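PDB 3K2D: ABC-type metal ion transport system, periplasmic component from Vibrio vulnificus, which binds methionine between its two alpha/beta lobes, probably as the substrate-binding lipoprotein of an ABC importer, and activates Toll-like receptor 2. Local coordinates for residues D43-N48 with D68-D73; K77-G82 with D209-E214; N83-P88 with K221-E226. The protein carries 4 engineered substitutions. All coordinates share one frame; numbering follows the deposited sequence.

Interaction 1. Residues D43-N48 with D68-D73. With MET (methionine), chain C.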
loop_
_atom_site.group_PDB
_atom_site.type_symbol
_atom_site.label_atom_id
_atom_site.label_comp_id
_atom_site.label_asym_id
_atom_site.label_seq_id
_atom_site.Cartn_x
_atom_site.Cartn_y
_atom_site.Cartn_z
ATOM N N ASP A 43 4.119 -0.339 -10.246
ATOM C CA ASP A 43 5.093 -1.026 -9.393
ATOM C C ASP A 43 5.478 -0.145 -8.203
ATOM O O ASP A 43 5.723 1.047 -8.369
ATOM C CB ASP A 43 6.350 -1.350 -10.214
ATOM C CG ASP A 43 7.143 -2.523 -9.656
ATOM O OD1 ASP A 43 7.404 -2.573 -8.427
ATOM O OD2 ASP A 43 7.521 -3.402 -10.461
ATOM N N TYR A 44 5.551 -0.731 -7.012
ATOM C CA TYR A 44 5.917 0.038 -5.820
ATOM C C TYR A 44 7.325 0.643 -5.815
ATOM O O TYR A 44 7.532 1.697 -5.214
ATOM C CB TYR A 44 5.772 -0.801 -4.542
ATOM C CG TYR A 44 4.349 -1.066 -4.086
ATOM C CD1 TYR A 44 3.306 -0.177 -4.381
ATOM C CD2 TYR A 44 4.056 -2.186 -3.309
ATOM C CE1 TYR A 44 2.010 -0.404 -3.903
ATOM C CE2 TYR A 44 2.779 -2.418 -2.829
ATOM C CZ TYR A 44 1.761 -1.530 -3.123
ATOM O OH TYR A 44 0.509 -1.776 -2.607
ATOM N N VAL A 45 8.289 0.001 -6.476
ATOM C CA VAL A 45 9.667 0.519 -6.460
ATOM C C VAL A 45 9.959 1.713 -7.358
ATOM O O VAL A 45 11.082 2.220 -7.361
ATOM C CB VAL A 45 10.708 -0.571 -6.832
ATOM C CG1 VAL A 45 10.638 -1.722 -5.849
ATOM C CG2 VAL A 45 10.481 -1.043 -8.249
ATOM N N THR A 46 8.964 2.174 -8.100
ATOM C CA THR A 46 9.182 3.283 -9.016
ATOM C C THR A 46 8.890 4.701 -8.490
ATOM O O THR A 46 9.693 5.617 -8.678
ATOM C CB THR A 46 8.372 3.052 -10.324
ATOM O OG1 THR A 46 8.600 1.716 -10.791
ATOM C CG2 THR A 46 8.807 4.034 -11.410
ATOM N N PRO A 47 7.742 4.897 -7.830
ATOM C CA PRO A 47 7.338 6.205 -7.288
ATOM C C PRO A 47 8.408 7.048 -6.579
ATOM O O PRO A 47 8.578 8.219 -6.909
ATOM C CB PRO A 47 6.177 5.847 -6.376
ATOM C CG PRO A 47 5.546 4.672 -7.109
ATOM C CD PRO A 47 6.759 3.855 -7.477
ATOM N N ASN A 48 9.118 6.473 -5.606
ATOM C CA ASN A 48 10.164 7.215 -4.905
ATOM C C ASN A 48 11.317 7.548 -5.839
ATOM O O ASN A 48 11.910 8.623 -5.743
ATOM C CB ASN A 48 10.708 6.434 -3.711
ATOM C CG ASN A 48 9.718 6.348 -2.572
ATOM O OD1 ASN A 48 8.947 7.280 -2.334
ATOM N ND2 ASN A 48 9.739 5.232 -1.851
ATOM N N ASP A 68 11.053 4.331 4.760
ATOM C CA ASP A 68 12.319 4.258 5.489
ATOM C C ASP A 68 13.234 3.186 4.898
ATOM O O ASP A 68 14.422 3.417 4.673
ATOM C CB ASP A 68 12.088 3.956 6.973
ATOM C CG ASP A 68 11.409 5.100 7.707
ATOM O OD1 ASP A 68 11.412 6.231 7.182
ATOM O OD2 ASP A 68 10.884 4.878 8.818
ATOM N N ARG A 69 12.667 2.015 4.634
ATOM C CA ARG A 69 13.435 0.914 4.088
ATOM C C ARG A 69 14.017 1.262 2.727
ATOM O O ARG A 69 15.173 0.965 2.433
ATOM C CB ARG A 69 12.551 -0.325 3.978
ATOM C CG ARG A 69 13.243 -1.520 3.364
ATOM C CD ARG A 69 14.424 -1.961 4.204
ATOM N NE ARG A 69 15.183 -3.000 3.516
ATOM C CZ ARG A 69 15.749 -4.033 4.125
ATOM N NH1 ARG A 69 15.651 -4.167 5.440
ATOM N NH2 ARG A 69 16.382 -4.949 3.411
ATOM N N GLN A 70 13.213 1.900 1.893
ATOM C CA GLN A 70 13.662 2.260 0.561
ATOM C C GLN A 70 14.700 3.386 0.577
ATOM O O GLN A 70 15.590 3.431 -0.268
ATOM C CB GLN A 70 12.462 2.653 -0.279
ATOM C CG GLN A 70 12.811 3.011 -1.689
ATOM C CD GLN A 70 11.907 2.322 -2.648
ATOM O OE1 GLN A 70 11.981 1.105 -2.808
ATOM N NE2 GLN A 70 11.024 3.080 -3.283
ATOM N N VAL A 71 14.570 4.296 1.534
ATOM C CA VAL A 71 15.517 5.395 1.675
ATOM C C VAL A 71 16.867 4.842 2.143
ATOM O O VAL A 71 17.922 5.323 1.748
ATOM C CB VAL A 71 15.008 6.424 2.703
ATOM C CG1 VAL A 71 16.177 7.242 3.273
ATOM C CG2 VAL A 71 13.980 7.329 2.035
ATOM N N GLU A 72 16.819 3.822 2.988
ATOM C CA GLU A 72 18.024 3.199 3.502
ATOM C C GLU A 72 18.739 2.407 2.413
ATOM O O GLU A 72 19.966 2.423 2.332
ATOM C CB GLU A 72 17.662 2.276 4.658
ATOM C CG GLU A 72 18.836 1.686 5.401
ATOM C CD GLU A 72 18.375 0.805 6.548
ATOM O OE1 GLU A 72 17.718 -0.231 6.278
ATOM O OE2 GLU A 72 18.655 1.153 7.716
ATOM N N ASP A 73 17.976 1.723 1.566
ATOM C CA ASP A 73 18.584 0.929 0.504
ATOM C C ASP A 73 19.013 1.720 -0.734
ATOM O O ASP A 73 19.884 1.275 -1.475
ATOM C CB ASP A 73 17.649 -0.217 0.090
ATOM C CG ASP A 73 17.306 -1.160 1.258
ATOM O OD1 ASP A 73 18.217 -1.537 2.038
ATOM O OD2 ASP A 73 16.117 -1.540 1.384
HETATM N N MET C . -0.770 0.755 -0.068
HETATM C CA MET C . -0.106 -0.393 0.660
HETATM C C MET C . -0.982 -0.763 1.804
HETATM O O MET C . -1.497 0.154 2.501
HETATM C CB MET C . 1.236 -0.054 1.275
HETATM C CG MET C . 2.273 0.311 0.312
HETATM S SD MET C . 3.879 0.186 1.017
HETATM C CE MET C . 4.609 0.679 -0.501
HETATM O OXT MET C . -1.154 -1.966 2.049
#
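Asn48, near the start of helix 47-53, and Gln70, on helix 64-74, meet through their side-chain amides in the lobe formed by the sheet that holds strands 36-41 and 58-63. A chi1 of -179° points Gln70 CG away from the backbone N, and a bend at the next bond brings the amide end against Asn48, with Gln70 CG 3.8 Å from Asn48 ND2. The two amide planes stand almost perpendicular, 87° apart. On the Asn48 side the carbonyl oxygen OD1 is spoken for, since it accepts hydrogen bonds from the side chains of Gln62 and Asn59.

This buried pairing gives way to a looser margin. Val45, solvent-exposed in the type I turn that runs from Asp43 to Thr46, only brushes the end of Gln70. On the outer side of helix 64-74, Arg69 NE lies 2.7 Å from Asp73 OD2 in a salt bridge within the helix.

Tyr44, from the same turn as Val45, belongs to the ligand pocket. One face of its ring carries the terminal methyl of the bound methionine, whose CE sits over the ring centre, 3.9 Å above the plane. Tyr44 OH is hydrogen-bonded to Thr177, and its ring meets Tyr178 edge-to-face. The chemistry thus divides in two: the buried Asn48 amide is held by polar partners inside the lobe, while the turn beside it offers an aromatic face suited to an apolar thioether, consistent with selection for methionine.

Interaction 2. Residues K77-G82 with D209-E214; sequences KLTIAG and DNVQNE
A chi1 of 71° at Val211 sets CG2 anti to the backbone N and CG1 between N and the carbonyl carbon, and both methyls are thereby carried to strand 78-83. Thr79 meets them with chi1 near -52°, which places its own methyl CG2 anti to the backbone N. The two beta-branched side chains cross at about a right angle, and the contact between Thr79 CB and Val211 CB is 4.1 Å. Val211 CG2 goes on past the threonine, lying 4.0 Å from the backbone Ile80 O and 4.1 Å from Ala81 CB.

Strand 78-83 is an outermost strand of the five-stranded mixed sheet and runs antiparallel to strand 202-207. Ala81 and Gly82 both face Ile204 there, forming a classic beta bulge beside the point where Val211 packs. Ala81 also touches Val216 and Val220 of helix 214-223, so the valine extends an apolar patch that the helix begins, while Ile80 points to the other side of the sheet and packs on helix 64-74.

The loop that presents Val211 is shaped by its own polar groups. A type I turn from Asn210 to Asn213 is closed by Asn213 N to Asn210 O at 3.1 Å, and Gln212 NE2 bonds to Asp209 O at 3.1 Å, approaching from above that carbonyl plane. Val211 O accepts from Gln217 in the following helix. Polar atoms therefore hold the loop to itself and to helix 214-223, whereas its attachment to the edge strand rests on van der Waals contact through one valine.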
loop_
_atom_site.group_PDB
_atom_site.type_symbol
_atom_site.label_atom_id
_atom_site.label_comp_id
_atom_site.label_asym_id
_atom_site.label_seq_id
_atom_site.Cartn_x
_atom_site.Cartn_y
_atom_site.Cartn_z
ATOM N N LYS A 77 16.493 10.687 0.130
ATOM C CA LYS A 77 16.278 12.060 0.641
ATOM C C LYS A 77 14.848 12.571 0.391
ATOM O O LYS A 77 14.610 13.418 -0.464
ATOM C CB LYS A 77 17.269 13.042 -0.005
ATOM C CG LYS A 77 18.688 12.525 -0.076
ATOM C CD LYS A 77 19.699 13.484 0.542
ATOM C CE LYS A 77 19.747 14.807 -0.198
ATOM N NZ LYS A 77 20.873 15.657 0.292
ATOM N N LEU A 78 13.900 12.062 1.165
ATOM C CA LEU A 78 12.510 12.448 1.009
ATOM C C LEU A 78 11.947 12.824 2.360
ATOM O O LEU A 78 12.519 12.481 3.387
ATOM C CB LEU A 78 11.728 11.272 0.427
ATOM C CG LEU A 78 12.395 10.678 -0.813
ATOM C CD1 LEU A 78 11.702 9.380 -1.220
ATOM C CD2 LEU A 78 12.358 11.700 -1.937
ATOM N N THR A 79 10.822 13.520 2.367
ATOM C CA THR A 79 10.216 13.910 3.623
ATOM C C THR A 79 8.720 13.679 3.562
ATOM O O THR A 79 8.085 13.958 2.540
ATOM C CB THR A 79 10.462 15.405 3.934
ATOM O OG1 THR A 79 11.857 15.696 3.825
ATOM C CG2 THR A 79 10.011 15.738 5.338
ATOM N N ILE A 80 8.152 13.165 4.649
ATOM C CA ILE A 80 6.721 12.943 4.694
ATOM C C ILE A 80 6.013 14.306 4.730
ATOM O O ILE A 80 6.406 15.201 5.485
ATOM C CB ILE A 80 6.332 12.117 5.929
ATOM C CG1 ILE A 80 6.942 10.711 5.817
ATOM C CG2 ILE A 80 4.813 12.038 6.047
ATOM C CD1 ILE A 80 6.744 9.822 7.054
ATOM N N ALA A 81 4.980 14.461 3.905
ATOM C CA ALA A 81 4.223 15.712 3.841
ATOM C C ALA A 81 2.905 15.641 4.624
ATOM O O ALA A 81 2.434 16.652 5.151
ATOM C CB ALA A 81 3.951 16.068 2.396
ATOM N N GLY A 82 2.319 14.444 4.691
ATOM C CA GLY A 82 1.070 14.245 5.408
ATOM C C GLY A 82 0.540 12.824 5.284
ATOM O O GLY A 82 0.906 12.091 4.363
ATOM N N ASP A 209 13.806 18.777 -0.227
ATOM C CA ASP A 209 13.952 20.182 -0.585
ATOM C C ASP A 209 12.721 20.864 -1.164
ATOM O O ASP A 209 12.807 22.008 -1.593
ATOM C CB ASP A 209 15.115 20.374 -1.560
ATOM C CG ASP A 209 14.920 19.619 -2.870
ATOM O OD1 ASP A 209 13.788 19.187 -3.170
ATOM O OD2 ASP A 209 15.909 19.464 -3.616
ATOM N N ASN A 210 11.577 20.196 -1.194
ATOM C CA ASN A 210 10.395 20.859 -1.729
ATOM C C ASN A 210 9.174 20.683 -0.847
ATOM O O ASN A 210 8.111 21.229 -1.133
ATOM C CB ASN A 210 10.078 20.354 -3.144
ATOM C CG ASN A 210 9.574 18.918 -3.161
ATOM O OD1 ASN A 210 9.043 18.455 -4.164
ATOM N ND2 ASN A 210 9.748 18.208 -2.052
ATOM N N VAL A 211 9.328 19.916 0.226
ATOM C CA VAL A 211 8.223 19.641 1.137
ATOM C C VAL A 211 7.588 20.899 1.730
ATOM O O VAL A 211 6.396 20.904 2.038
ATOM C CB VAL A 211 8.684 18.698 2.285
ATOM C CG1 VAL A 211 9.630 19.438 3.246
ATOM C CG2 VAL A 211 7.475 18.130 3.009
ATOM N N GLN A 212 8.375 21.964 1.880
ATOM C CA GLN A 212 7.855 23.204 2.446
ATOM C C GLN A 212 6.902 23.974 1.529
ATOM O O GLN A 212 6.052 24.714 2.008
ATOM C CB GLN A 212 9.004 24.132 2.887
ATOM C CG GLN A 212 9.830 24.791 1.771
ATOM C CD GLN A 212 10.663 23.799 0.963
ATOM O OE1 GLN A 212 11.206 22.843 1.506
ATOM N NE2 GLN A 212 10.781 24.041 -0.338
ATOM N N ASN A 213 7.035 23.796 0.218
ATOM C CA ASN A 213 6.189 24.492 -0.761
ATOM C C ASN A 213 4.682 24.285 -0.588
ATOM O O ASN A 213 4.231 23.193 -0.230
ATOM C CB ASN A 213 6.585 24.079 -2.177
ATOM C CG ASN A 213 8.012 24.436 -2.504
ATOM O OD1 ASN A 213 8.534 25.438 -2.019
ATOM N ND2 ASN A 213 8.651 23.629 -3.349
ATOM N N GLU A 214 3.904 25.334 -0.860
ATOM C CA GLU A 214 2.449 25.253 -0.731
ATOM C C GLU A 214 1.814 24.255 -1.693
ATOM O O GLU A 214 0.737 23.732 -1.424
ATOM C CB GLU A 214 1.802 26.634 -0.906
ATOM C CG GLU A 214 1.812 27.473 0.373
ATOM C CD GLU A 214 0.733 28.564 0.391
ATOM O OE1 GLU A 214 -0.469 28.211 0.395
ATOM O OE2 GLU A 214 1.086 29.774 0.402
#

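Interaction 3. Residues N83-P88 with K221-E226; sequences NTFVYP and KAYQTE
Thr84 lays its methyl over one face of the Tyr223 ring at the start of an interdomain connection, the hinge segment that leads from strand 78-83 in one lobe's sheet to strand 90-92 in the other, as in the two-lobed periplasmic binding proteins. Thr84 CG2 is 3.9 Å from the ring centroid and 21° off the normal, a CH-pi contact displaced toward the CD1–CE1 bond. Phe85 comes to the same ring at its edge, near the plane, with Phe85 CE2 3.7 Å from Tyr223 CE1. The two rings are inclined at 49°, an oblique pairing. Tyr223, buried beside helix 16-32, is directed toward the hinge segment by chi1 of -152°, and it also touches Val20 and Ala24 of that helix.

Gln224 adds a polar tether beside these apolar contacts. Its chain is extended beyond CG, and NE2 donates to Asn83 O at 2.8 Å, with the donor in the carbonyl plane and the acceptor close to the amide plane; that alignment fixes the rotation of the amide. The Tyr223 hydroxyl is linked through water to Tyr87, which touches the bound methionine. This water lies at the edge of the Tyr87 ring, in its plane, 2.8 Å from Tyr87 OH and 2.6 Å from Tyr223 OH.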
loop_
_atom_site.group_PDB
_atom_site.type_symbol
_atom_site.label_atom_id
_atom_site.label_comp_id
_atom_site.label_asym_id
_atom_site.label_seq_id
_atom_site.Cartn_x
_atom_site.Cartn_y
_atom_site.Cartn_z
ATOM N N ASN A 83 -0.328 12.418 6.205
ATOM C CA ASN A 83 -0.891 11.072 6.160
ATOM C C ASN A 83 -2.126 11.039 5.270
ATOM O O ASN A 83 -2.831 12.038 5.150
ATOM C CB ASN A 83 -1.320 10.597 7.556
ATOM C CG ASN A 83 -0.197 10.634 8.574
ATOM O OD1 ASN A 83 0.979 10.458 8.246
ATOM N ND2 ASN A 83 -0.561 10.842 9.831
ATOM N N THR A 84 -2.376 9.901 4.633
ATOM C CA THR A 84 -3.578 9.743 3.818
ATOM C C THR A 84 -4.440 8.720 4.548
ATOM O O THR A 84 -4.941 9.009 5.632
ATOM C CB THR A 84 -3.290 9.250 2.377
ATOM O OG1 THR A 84 -2.455 8.090 2.413
ATOM C CG2 THR A 84 -2.621 10.347 1.565
ATOM N N PHE A 85 -4.592 7.521 3.997
ATOM C CA PHE A 85 -5.424 6.518 4.655
ATOM C C PHE A 85 -4.684 5.256 5.053
ATOM O O PHE A 85 -3.551 5.012 4.636
ATOM C CB PHE A 85 -6.591 6.108 3.753
ATOM C CG PHE A 85 -7.422 7.249 3.285
ATOM C CD1 PHE A 85 -8.150 8.011 4.191
ATOM C CD2 PHE A 85 -7.477 7.568 1.937
ATOM C CE1 PHE A 85 -8.919 9.078 3.759
ATOM C CE2 PHE A 85 -8.240 8.633 1.489
ATOM C CZ PHE A 85 -8.966 9.393 2.399
ATOM N N VAL A 86 -5.360 4.459 5.873
ATOM C CA VAL A 86 -4.848 3.176 6.325
ATOM C C VAL A 86 -5.618 2.160 5.494
ATOM O O VAL A 86 -6.822 2.311 5.293
ATOM C CB VAL A 86 -5.189 2.904 7.799
ATOM C CG1 VAL A 86 -4.635 1.559 8.207
ATOM C CG2 VAL A 86 -4.649 4.012 8.676
ATOM N N TYR A 87 -4.931 1.143 5.000
ATOM C CA TYR A 87 -5.589 0.118 4.211
ATOM C C TYR A 87 -5.285 -1.232 4.861
ATOM O O TYR A 87 -4.403 -1.962 4.423
ATOM C CB TYR A 87 -5.082 0.155 2.770
ATOM C CG TYR A 87 -5.467 1.403 1.990
ATOM C CD1 TYR A 87 -6.765 1.589 1.516
ATOM C CD2 TYR A 87 -4.518 2.391 1.711
ATOM C CE1 TYR A 87 -7.108 2.728 0.778
ATOM C CE2 TYR A 87 -4.845 3.529 0.980
ATOM C CZ TYR A 87 -6.134 3.695 0.514
ATOM O OH TYR A 87 -6.435 4.820 -0.229
ATOM N N PRO A 88 -6.003 -1.562 5.941
ATOM C CA PRO A 88 -5.788 -2.833 6.633
ATOM C C PRO A 88 -5.700 -4.001 5.648
ATOM O O PRO A 88 -6.695 -4.423 5.077
ATOM C CB PRO A 88 -7.003 -2.922 7.551
ATOM C CG PRO A 88 -7.225 -1.478 7.924
ATOM C CD PRO A 88 -7.077 -0.784 6.588
ATOM N N LYS A 221 -3.692 18.810 1.961
ATOM C CA LYS A 221 -4.926 19.276 2.581
ATOM C C LYS A 221 -6.145 18.824 1.774
ATOM O O LYS A 221 -7.129 18.328 2.321
ATOM C CB LYS A 221 -4.901 20.807 2.717
ATOM C CG LYS A 221 -5.551 21.315 3.999
ATOM C CD LYS A 221 -5.517 22.843 4.133
ATOM C CE LYS A 221 -4.107 23.396 4.363
ATOM N NZ LYS A 221 -3.213 23.280 3.167
ATOM N N ALA A 222 -6.066 18.989 0.466
ATOM C CA ALA A 222 -7.159 18.595 -0.406
ATOM C C ALA A 222 -7.488 17.101 -0.276
ATOM O O ALA A 222 -8.653 16.702 -0.322
ATOM C CB ALA A 222 -6.798 18.932 -1.855
ATOM N N TYR A 223 -6.451 16.285 -0.100
ATOM C CA TYR A 223 -6.592 14.834 -0.001
ATOM C C TYR A 223 -7.220 14.424 1.314
ATOM O O TYR A 223 -7.735 13.316 1.443
ATOM C CB TYR A 223 -5.209 14.182 -0.128
ATOM C CG TYR A 223 -5.169 12.770 -0.687
ATOM C CD1 TYR A 223 -5.710 11.689 0.014
ATOM C CD2 TYR A 223 -4.541 12.512 -1.907
ATOM C CE1 TYR A 223 -5.620 10.380 -0.490
ATOM C CE2 TYR A 223 -4.447 11.220 -2.416
ATOM C CZ TYR A 223 -4.983 10.157 -1.707
ATOM O OH TYR A 223 -4.866 8.877 -2.222
ATOM N N GLN A 224 -7.177 15.320 2.294
ATOM C CA GLN A 224 -7.730 15.019 3.609
ATOM C C GLN A 224 -9.105 15.627 3.827
ATOM O O GLN A 224 -9.646 15.552 4.930
ATOM C CB GLN A 224 -6.776 15.505 4.698
ATOM C CG GLN A 224 -5.349 15.050 4.489
ATOM C CD GLN A 224 -4.417 15.535 5.567
ATOM O OE1 GLN A 224 -4.496 16.681 5.997
ATOM N NE2 GLN A 224 -3.515 14.670 6.000
ATOM N N THR A 225 -9.670 16.224 2.780
ATOM C CA THR A 225 -10.990 16.838 2.884
ATOM C C THR A 225 -12.058 15.772 3.009
ATOM O O THR A 225 -11.830 14.605 2.686
ATOM C CB THR A 225 -11.339 17.711 1.648
ATOM O OG1 THR A 225 -11.311 16.898 0.464
ATOM C CG2 THR A 225 -10.363 18.894 1.518
ATOM N N GLU A 226 -13.233 16.190 3.466
ATOM C CA GLU A 226 -14.358 15.285 3.637
ATOM C C GLU A 226 -14.815 14.725 2.285
ATOM O O GLU A 226 -15.247 13.571 2.202
ATOM C CB GLU A 226 -15.514 16.023 4.310
ATOM C CG GLU A 226 -16.509 15.125 5.027
ATOM C CD GLU A 226 -15.999 14.645 6.383
ATOM O OE1 GLU A 226 -15.567 15.502 7.189
ATOM O OE2 GLU A 226 -16.038 13.418 6.647
HETATM O O HOH W 1 -0.791 14.366 7.923
HETATM O O HOH W 2 -4.520 6.664 -0.940
#

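In the fold
All three interactions involve one lobe or the hinge segment leaving it. Interactions 1 and 2, with centres 16 Å apart, touch through Asn48 OD1 and Leu78 CD1 at 3.6 Å, where the buried amide meets the edge strand that follows helix 64-74. Interactions 2 and 3 lie 17 Å apart between centres: Gly82 and Asn83 are adjacent in sequence, while the 209-214 loop leads into the helix that carries segment 221-226. Interactions 1 and 3 do not touch, their nearest atoms being about 8 Å apart, but each contributes a tyrosine, Tyr44 and Tyr87, to the methionine pocket. The side chains of Thr84 and Ile80 lie about 8 Å and 12 Å from the ligand, so interaction 2 is more remote.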